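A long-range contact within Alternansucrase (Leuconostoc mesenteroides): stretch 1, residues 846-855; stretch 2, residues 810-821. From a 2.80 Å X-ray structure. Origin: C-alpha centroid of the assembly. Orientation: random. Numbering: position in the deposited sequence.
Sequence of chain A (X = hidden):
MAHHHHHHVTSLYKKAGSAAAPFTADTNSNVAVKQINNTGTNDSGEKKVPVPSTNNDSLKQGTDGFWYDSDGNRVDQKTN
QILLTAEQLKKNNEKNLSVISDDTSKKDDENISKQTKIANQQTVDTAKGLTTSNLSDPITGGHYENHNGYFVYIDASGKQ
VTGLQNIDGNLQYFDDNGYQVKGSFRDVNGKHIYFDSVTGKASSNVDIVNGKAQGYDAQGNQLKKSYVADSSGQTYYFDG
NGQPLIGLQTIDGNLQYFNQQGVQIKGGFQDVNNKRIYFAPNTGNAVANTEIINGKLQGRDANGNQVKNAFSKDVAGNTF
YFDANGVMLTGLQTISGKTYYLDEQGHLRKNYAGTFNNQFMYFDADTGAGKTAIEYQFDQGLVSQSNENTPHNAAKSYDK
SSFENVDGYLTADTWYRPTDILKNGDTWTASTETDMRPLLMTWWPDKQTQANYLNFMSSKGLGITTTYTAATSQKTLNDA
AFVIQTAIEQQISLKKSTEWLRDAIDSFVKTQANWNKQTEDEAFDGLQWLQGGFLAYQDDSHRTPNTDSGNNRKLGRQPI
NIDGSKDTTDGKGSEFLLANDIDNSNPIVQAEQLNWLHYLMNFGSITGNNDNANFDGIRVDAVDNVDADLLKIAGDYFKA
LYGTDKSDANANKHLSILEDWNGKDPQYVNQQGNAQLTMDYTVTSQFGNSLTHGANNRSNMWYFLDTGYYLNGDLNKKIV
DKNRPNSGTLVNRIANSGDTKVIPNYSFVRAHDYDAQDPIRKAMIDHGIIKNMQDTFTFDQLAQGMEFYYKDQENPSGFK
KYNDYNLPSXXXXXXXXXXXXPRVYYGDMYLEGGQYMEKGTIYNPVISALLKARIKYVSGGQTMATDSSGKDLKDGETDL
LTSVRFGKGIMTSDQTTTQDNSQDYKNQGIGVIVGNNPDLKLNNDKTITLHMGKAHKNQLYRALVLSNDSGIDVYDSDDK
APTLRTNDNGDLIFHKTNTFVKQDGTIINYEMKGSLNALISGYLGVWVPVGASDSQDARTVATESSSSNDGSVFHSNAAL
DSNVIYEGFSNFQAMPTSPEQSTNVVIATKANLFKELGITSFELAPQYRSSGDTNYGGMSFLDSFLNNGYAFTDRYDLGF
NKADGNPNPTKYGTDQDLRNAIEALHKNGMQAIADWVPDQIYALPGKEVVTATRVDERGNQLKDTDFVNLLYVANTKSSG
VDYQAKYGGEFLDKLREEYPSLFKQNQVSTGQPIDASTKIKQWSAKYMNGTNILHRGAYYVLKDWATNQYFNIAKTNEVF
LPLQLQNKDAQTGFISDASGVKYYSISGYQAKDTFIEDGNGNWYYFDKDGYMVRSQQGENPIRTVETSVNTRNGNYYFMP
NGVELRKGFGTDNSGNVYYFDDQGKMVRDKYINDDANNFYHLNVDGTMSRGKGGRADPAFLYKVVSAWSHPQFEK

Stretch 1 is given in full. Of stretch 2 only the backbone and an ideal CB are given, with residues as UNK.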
ATOM      1  N   VAL A 846      24.193 -21.551  12.807  1.00 57.99           N
ATOM      2  CA  VAL A 846      23.160 -22.599  12.949  1.00 58.96           C
ATOM      3  C   VAL A 846      22.589 -22.985  11.589  1.00 58.31           C
ATOM      4  O   VAL A 846      22.464 -24.154  11.265  1.00 61.80           O
ATOM      5  CB  VAL A 846      21.985 -22.166  13.859  1.00 58.71           C
ATOM      6  CG1 VAL A 846      21.075 -23.351  14.158  1.00 58.30           C
ATOM      7  CG2 VAL A 846      22.511 -21.576  15.157  1.00 63.88           C
ATOM      8  N   ILE A 847      22.278 -21.992  10.776  1.00 57.18           N
ATOM      9  CA  ILE A 847      21.720 -22.237   9.461  1.00 55.37           C
ATOM     10  C   ILE A 847      22.781 -22.881   8.550  1.00 54.41           C
ATOM     11  O   ILE A 847      22.459 -23.741   7.746  1.00 56.17           O
ATOM     12  CB  ILE A 847      21.182 -20.934   8.834  1.00 57.98           C
ATOM     13  CG1 ILE A 847      20.124 -20.266   9.736  1.00 57.99           C
ATOM     14  CG2 ILE A 847      20.578 -21.215   7.473  1.00 58.26           C
ATOM     15  CD1 ILE A 847      19.731 -18.876   9.283  1.00 59.31           C
ATOM     16  N   SER A 848      24.050 -22.469   8.687  1.00 51.57           N
ATOM     17  CA  SER A 848      25.149 -23.050   7.908  1.00 48.76           C
ATOM     18  C   SER A 848      25.339 -24.533   8.231  1.00 48.20           C
ATOM     19  O   SER A 848      25.602 -25.349   7.343  1.00 45.87           O
ATOM     20  CB  SER A 848      26.452 -22.294   8.155  1.00 49.18           C
ATOM     21  OG  SER A 848      26.346 -20.937   7.727  1.00 49.39           O
ATOM     22  N   ALA A 849      25.195 -24.869   9.507  1.00 46.65           N
ATOM     23  CA  ALA A 849      25.256 -26.250   9.956  1.00 46.48           C
ATOM     24  C   ALA A 849      24.118 -27.076   9.392  1.00 46.48           C
ATOM     25  O   ALA A 849      24.332 -28.185   8.866  1.00 51.19           O
ATOM     26  CB  ALA A 849      25.233 -26.312  11.473  1.00 47.42           C
ATOM     27  N   LEU A 850      22.908 -26.541   9.500  1.00 46.73           N
ATOM     28  CA  LEU A 850      21.721 -27.196   8.946  1.00 47.04           C
ATOM     29  C   LEU A 850      21.891 -27.471   7.456  1.00 45.22           C
ATOM     30  O   LEU A 850      21.512 -28.535   6.959  1.00 42.56           O
ATOM     31  CB  LEU A 850      20.460 -26.347   9.205  1.00 46.18           C
ATOM     32  CG  LEU A 850      19.987 -26.320  10.663  1.00 46.03           C
ATOM     33  CD1 LEU A 850      18.959 -25.218  10.862  1.00 46.76           C
ATOM     34  CD2 LEU A 850      19.417 -27.650  11.118  1.00 44.97           C
ATOM     35  N   LEU A 851      22.470 -26.502   6.763  1.00 45.38           N
ATOM     36  CA  LEU A 851      22.652 -26.597   5.313  1.00 47.82           C
ATOM     37  C   LEU A 851      23.638 -27.680   4.920  1.00 47.41           C
ATOM     38  O   LEU A 851      23.386 -28.414   3.963  1.00 51.24           O
ATOM     39  CB  LEU A 851      23.093 -25.252   4.725  1.00 46.94           C
ATOM     40  CG  LEU A 851      21.934 -24.293   4.467  1.00 44.86           C
ATOM     41  CD1 LEU A 851      22.433 -22.866   4.321  1.00 44.21           C
ATOM     42  CD2 LEU A 851      21.145 -24.726   3.243  1.00 45.54           C
ATOM     43  N   LYS A 852      24.739 -27.777   5.658  1.00 47.94           N
ATOM     44  CA  LYS A 852      25.753 -28.829   5.437  1.00 48.18           C
ATOM     45  C   LYS A 852      25.262 -30.206   5.868  1.00 46.02           C
ATOM     46  O   LYS A 852      25.557 -31.225   5.217  1.00 45.21           O
ATOM     47  CB  LYS A 852      27.053 -28.475   6.151  1.00 49.39           C
ATOM     48  CG  LYS A 852      27.774 -27.314   5.494  1.00 53.41           C
ATOM     49  CD  LYS A 852      29.098 -26.958   6.153  1.00 60.84           C
ATOM     50  CE  LYS A 852      28.888 -26.009   7.318  1.00 68.30           C
ATOM     51  NZ  LYS A 852      30.144 -25.534   7.966  1.00 72.24           N
ATOM     52  N   ALA A 853      24.498 -30.226   6.954  1.00 44.49           N
ATOM     53  CA  ALA A 853      23.863 -31.448   7.441  1.00 42.79           C
ATOM     54  C   ALA A 853      22.834 -31.958   6.438  1.00 42.10           C
ATOM     55  O   ALA A 853      22.617 -33.175   6.313  1.00 43.22           O
ATOM     56  CB  ALA A 853      23.194 -31.188   8.783  1.00 42.21           C
ATOM     57  N   ARG A 854      22.192 -31.034   5.722  1.00 41.78           N
ATOM     58  CA  ARG A 854      21.186 -31.405   4.740  1.00 42.36           C
ATOM     59  C   ARG A 854      21.818 -32.212   3.612  1.00 44.55           C
ATOM     60  O   ARG A 854      21.225 -33.173   3.129  1.00 47.92           O
ATOM     61  CB  ARG A 854      20.471 -30.172   4.195  1.00 43.31           C
ATOM     62  CG  ARG A 854      19.239 -30.462   3.340  1.00 43.94           C
ATOM     63  CD  ARG A 854      18.565 -29.176   2.832  1.00 42.64           C
ATOM     64  NE  ARG A 854      17.284 -29.464   2.178  1.00 43.70           N
ATOM     65  CZ  ARG A 854      17.126 -29.737   0.879  1.00 46.27           C
ATOM     66  NH1 ARG A 854      18.155 -29.739   0.027  1.00 51.57           N
ATOM     67  NH2 ARG A 854      15.923 -30.006   0.406  1.00 46.27           N
ATOM     68  N   ILE A 855      23.023 -31.830   3.198  1.00 44.51           N
ATOM     69  CA  ILE A 855      23.743 -32.562   2.168  1.00 46.24           C
ATOM     70  C   ILE A 855      24.077 -33.998   2.636  1.00 49.97           C
ATOM     71  O   ILE A 855      23.946 -34.940   1.869  1.00 50.04           O
ATOM     72  CB  ILE A 855      25.059 -31.828   1.826  1.00 47.71           C
ATOM     73  CG1 ILE A 855      24.766 -30.447   1.232  1.00 46.95           C
ATOM     74  CG2 ILE A 855      25.932 -32.690   0.910  1.00 47.95           C
ATOM     75  CD1 ILE A 855      25.976 -29.548   1.064  1.00 48.03           C
ATOM     76  N   UNK A 810      12.820 -22.298  12.519  1.00 52.95           N
ATOM     77  CA  UNK A 810      12.098 -22.277  11.252  1.00 53.71           C
ATOM     78  C   UNK A 810      12.933 -22.881  10.121  1.00 52.62           C
ATOM     79  O   UNK A 810      12.423 -23.673   9.345  1.00 53.52           O
ATOM     80  CB  UNK A 810      11.696 -20.844  10.899  1.00 53.71           C
ATOM     81  N   UNK A 811      14.211 -22.509  10.035  1.00 51.09           N
ATOM     82  CA  UNK A 811      15.123 -23.105   9.055  1.00 48.26           C
ATOM     83  C   UNK A 811      15.372 -24.601   9.306  1.00 46.36           C
ATOM     84  O   UNK A 811      15.486 -25.376   8.368  1.00 45.25           O
ATOM     85  CB  UNK A 811      16.456 -22.354   9.071  1.00 48.26           C
ATOM     86  N   UNK A 812      15.405 -25.022  10.559  1.00 47.37           N
ATOM     87  CA  UNK A 812      15.555 -26.442  10.865  1.00 48.50           C
ATOM     88  C   UNK A 812      14.449 -27.239  10.196  1.00 48.80           C
ATOM     89  O   UNK A 812      14.698 -28.307   9.625  1.00 53.43           O
ATOM     90  CB  UNK A 812      15.543 -26.678  12.377  1.00 48.50           C
ATOM     91  N   UNK A 813      13.228 -26.726  10.258  1.00 48.27           N
ATOM     92  CA  UNK A 813      12.094 -27.374   9.598  1.00 49.87           C
ATOM     93  C   UNK A 813      12.146 -27.210   8.082  1.00 49.25           C
ATOM     94  O   UNK A 813      11.981 -28.181   7.342  1.00 48.84           O
ATOM     95  CB  UNK A 813      10.779 -26.806  10.135  1.00 49.87           C
ATOM     96  N   UNK A 814      12.394 -25.987   7.621  1.00 48.58           N
ATOM     97  CA  UNK A 814      12.459 -25.714   6.190  1.00 50.56           C
ATOM     98  C   UNK A 814      13.424 -26.647   5.491  1.00 49.75           C
ATOM     99  O   UNK A 814      13.126 -27.169   4.415  1.00 55.99           O
ATOM    100  CB  UNK A 814      12.868 -24.261   5.941  1.00 50.56           C
ATOM    101  N   UNK A 815      14.572 -26.855   6.122  1.00 47.56           N
ATOM    102  CA  UNK A 815      15.695 -27.558   5.499  1.00 47.58           C
ATOM    103  C   UNK A 815      15.660 -29.074   5.637  1.00 49.24           C
ATOM    104  O   UNK A 815      16.471 -29.748   5.022  1.00 52.16           O
ATOM    105  CB  UNK A 815      17.005 -27.042   6.098  1.00 47.58           C
ATOM    106  N   UNK A 816      14.729 -29.606   6.432  1.00 50.21           N
ATOM    107  CA  UNK A 816      14.526 -31.062   6.563  1.00 48.68           C
ATOM    108  C   UNK A 816      13.220 -31.569   5.932  1.00 48.22           C
ATOM    109  O   UNK A 816      12.997 -32.771   5.859  1.00 48.35           O
ATOM    110  CB  UNK A 816      14.543 -31.445   8.044  1.00 48.68           C
ATOM    111  N   UNK A 817      12.346 -30.670   5.479  1.00 47.57           N
ATOM    112  CA  UNK A 817      11.083 -31.087   4.856  1.00 47.06           C
ATOM    113  C   UNK A 817      11.278 -31.808   3.520  1.00 46.23           C
ATOM    114  O   UNK A 817      11.991 -31.322   2.620  1.00 47.48           O
ATOM    115  CB  UNK A 817      10.187 -29.865   4.644  1.00 47.06           C
ATOM    116  N   UNK A 818      10.599 -32.940   3.390  1.00 44.95           N
ATOM    117  CA  UNK A 818      10.497 -33.648   2.131  1.00 46.81           C
ATOM    118  C   UNK A 818       9.538 -32.921   1.159  1.00 46.98           C
ATOM    119  O   UNK A 818       8.641 -32.179   1.570  1.00 48.10           O
ATOM    120  CB  UNK A 818      10.025 -35.082   2.379  1.00 46.81           C
ATOM    121  N   UNK A 819       9.752 -33.133  -0.132  1.00 47.42           N
ATOM    122  CA  UNK A 819       8.910 -32.587  -1.198  1.00 46.50           C
ATOM    123  C   UNK A 819       8.843 -31.053  -1.160  1.00 44.96           C
ATOM    124  O   UNK A 819       7.766 -30.468  -1.066  1.00 47.04           O
ATOM    125  CB  UNK A 819       7.499 -33.168  -1.092  1.00 46.50           C
ATOM    126  N   UNK A 820      10.005 -30.423  -1.224  1.00 43.39           N
ATOM    127  CA  UNK A 820      10.118 -28.982  -1.441  1.00 43.16           C
ATOM    128  C   UNK A 820      11.537 -28.647  -1.909  1.00 42.13           C
ATOM    129  O   UNK A 820      12.480 -29.369  -1.563  1.00 48.30           O
ATOM    130  CB  UNK A 820       9.772 -28.211  -0.166  1.00 43.16           C
ATOM    131  N   UNK A 821      11.683 -27.565  -2.671  1.00 37.92           N
ATOM    132  CA  UNK A 821      12.976 -26.942  -2.857  1.00 37.78           C
ATOM    133  C   UNK A 821      13.068 -25.762  -1.900  1.00 39.67           C
ATOM    134  O   UNK A 821      12.437 -24.734  -2.120  1.00 41.25           O
ATOM    135  CB  UNK A 821      13.181 -26.503  -4.308  1.00 37.78           C
TER

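Stretch 1 is a helix throughout. It presents Ile-847, Leu-850, Leu-851 and Arg-854 to stretch 2, whose first residues form a helix running nearly parallel to it, with 12° between the axes and a closest approach of 9.8 Å.

Position 810 is helical, and its CA-to-CB bond points sideways. No atom of stretch 1 lies within 5.5 Å of the ideal CB, so this contact sets little limit on the residue. It is Ala-810, which makes no contact here.

Position 811 points toward stretch 1. Its ideal CB lies 4.2 Å from Leu-850 CD1 and 4.3 Å from Ile-847 CG1. These neighbours are aliphatic, so a leucine, isoleucine, methionine or aromatic side chain would suit. The residue is Tyr-811. Ile-847 CD1 sits over one face of the ring, 4.0 Å from Tyr-811 CD2. The hydroxyl takes no part in this contact and is hydrogen-bonded elsewhere in the structure.

Position 812 points sideways, but Leu-850 comes close: its CD1 is 4.0 Å from the ideal CB of 812. The same methyl reaches the backbone, with Leu-850 CD1 3.6 Å from N of 812. A small apolar residue fits well; a longer one would have to turn aside from that methyl. The residue is Ala-812, whose CB packs on Leu-850 CD1 at 4.0 Å.

Positions 813 and 814 have nothing of stretch 1 within 5.5 Å of their ideal CB atoms. The first points away, the second sideways. Many residues would serve. They are Met-813 and Leu-814, and neither contacts stretch 1.

Position 815 is the centre of the contact. Its CA-to-CB bond points sideways, but the ideal CB is 4.2 Å from Arg-854 CD and 4.7 Å from Leu-850 CB. Ile-847 and Leu-851 also line the space beyond. A leucine or methionine would suit this largely apolar groove. The residue is Leu-815, and 108 Å² of it is covered, the most in stretch 2. Its CD1 lies 3.6 Å from Leu-850 CB, and its CD2 lies 3.9 Å from Leu-851 CD2. The backbone contributes as well: Arg-854 NE donates a weak hydrogen bond to Leu-815 O at 3.0 Å. That oxygen lies at the edge of the guanidinium, near its plane.

Positions 816, 817 and 818 all point away, so this contact would allow most side chains at each, polar ones included. They are Thr-816, Asn-817 and Lys-818. Thr-816 OG1 donates to Ala-812 O at 2.8 Å, tying its side chain to the backbone four residues back.

Position 819 has positive phi and psi, 59° and 57°, a conformation that favours glycine, asparagine or aspartate. It is Asp-819, out of reach of stretch 1.

Position 820 is extended and points sideways. No atom of stretch 1 lies within 5.5 Å of its ideal CB, so many side chains would suit. It is Thr-820, whose O is 4.0 Å from Arg-854 NH2.

Position 821 is a strand residue pointing away, where a beta-branched side chain is at home. It is Val-821.

Stretch 2 810-821: AYAMLLTNKDTV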
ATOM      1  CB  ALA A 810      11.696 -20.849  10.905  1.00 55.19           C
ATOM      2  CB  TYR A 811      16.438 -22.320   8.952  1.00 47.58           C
ATOM      3  CG  TYR A 811      16.334 -21.157   7.978  1.00 47.14           C
ATOM      4  CD1 TYR A 811      16.587 -21.333   6.637  1.00 47.95           C
ATOM      5  CD2 TYR A 811      15.955 -19.897   8.400  1.00 47.44           C
ATOM      6  CE1 TYR A 811      16.481 -20.278   5.740  1.00 48.27           C
ATOM      7  CE2 TYR A 811      15.847 -18.838   7.518  1.00 46.47           C
ATOM      8  CZ  TYR A 811      16.108 -19.034   6.189  1.00 46.88           C
ATOM      9  OH  TYR A 811      15.991 -17.993   5.296  1.00 47.41           O
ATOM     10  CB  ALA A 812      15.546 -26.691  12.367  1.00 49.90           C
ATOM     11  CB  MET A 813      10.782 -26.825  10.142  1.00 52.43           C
ATOM     12  CG  MET A 813      10.574 -27.136  11.622  1.00 56.66           C
ATOM     13  SD  MET A 813       9.031 -26.497  12.289  1.00 58.51           S
ATOM     14  CE  MET A 813       7.828 -27.313  11.226  1.00 59.25           C
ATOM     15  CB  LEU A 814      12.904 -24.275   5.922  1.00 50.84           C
ATOM     16  CG  LEU A 814      12.844 -23.857   4.462  1.00 49.00           C
ATOM     17  CD1 LEU A 814      11.398 -23.659   4.031  1.00 47.93           C
ATOM     18  CD2 LEU A 814      13.641 -22.583   4.237  1.00 51.08           C
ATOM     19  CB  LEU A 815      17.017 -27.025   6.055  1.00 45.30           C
ATOM     20  CG  LEU A 815      17.291 -25.544   5.750  1.00 44.37           C
ATOM     21  CD1 LEU A 815      18.507 -25.062   6.505  1.00 44.94           C
ATOM     22  CD2 LEU A 815      17.466 -25.272   4.265  1.00 43.15           C
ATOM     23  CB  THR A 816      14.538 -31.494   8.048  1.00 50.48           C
ATOM     24  OG1 THR A 816      13.554 -30.758   8.800  1.00 54.45           O
ATOM     25  CG2 THR A 816      15.896 -31.253   8.647  1.00 51.15           C
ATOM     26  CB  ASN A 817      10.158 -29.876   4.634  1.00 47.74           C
ATOM     27  CG  ASN A 817       9.279 -29.550   5.845  1.00 48.24           C
ATOM     28  OD1 ASN A 817       9.174 -30.323   6.783  1.00 46.09           O
ATOM     29  ND2 ASN A 817       8.640 -28.374   5.812  1.00 47.46           N
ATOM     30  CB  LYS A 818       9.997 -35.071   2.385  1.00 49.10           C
ATOM     31  CG  LYS A 818       9.961 -35.990   1.173  1.00 50.70           C
ATOM     32  CD  LYS A 818       9.554 -37.402   1.568  1.00 51.89           C
ATOM     33  CE  LYS A 818       8.938 -38.167   0.409  1.00 54.94           C
ATOM     34  NZ  LYS A 818       9.861 -38.329  -0.744  1.00 57.42           N
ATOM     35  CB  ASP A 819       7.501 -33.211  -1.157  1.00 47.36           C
ATOM     36  CG  ASP A 819       7.469 -34.647  -1.652  1.00 50.40           C
ATOM     37  OD1 ASP A 819       8.168 -34.961  -2.648  1.00 55.14           O
ATOM     38  OD2 ASP A 819       6.721 -35.473  -1.063  1.00 52.71           O
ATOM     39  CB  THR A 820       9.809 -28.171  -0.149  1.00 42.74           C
ATOM     40  OG1 THR A 820       9.572 -26.796  -0.478  1.00 44.23           O
ATOM     41  CG2 THR A 820      10.951 -28.224   0.845  1.00 42.65           C
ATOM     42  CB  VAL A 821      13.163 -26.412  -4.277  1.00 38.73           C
ATOM     43  CG1 VAL A 821      14.499 -25.674  -4.378  1.00 40.22           C
ATOM     44  CG2 VAL A 821      13.055 -27.521  -5.321  1.00 37.21           C
TER
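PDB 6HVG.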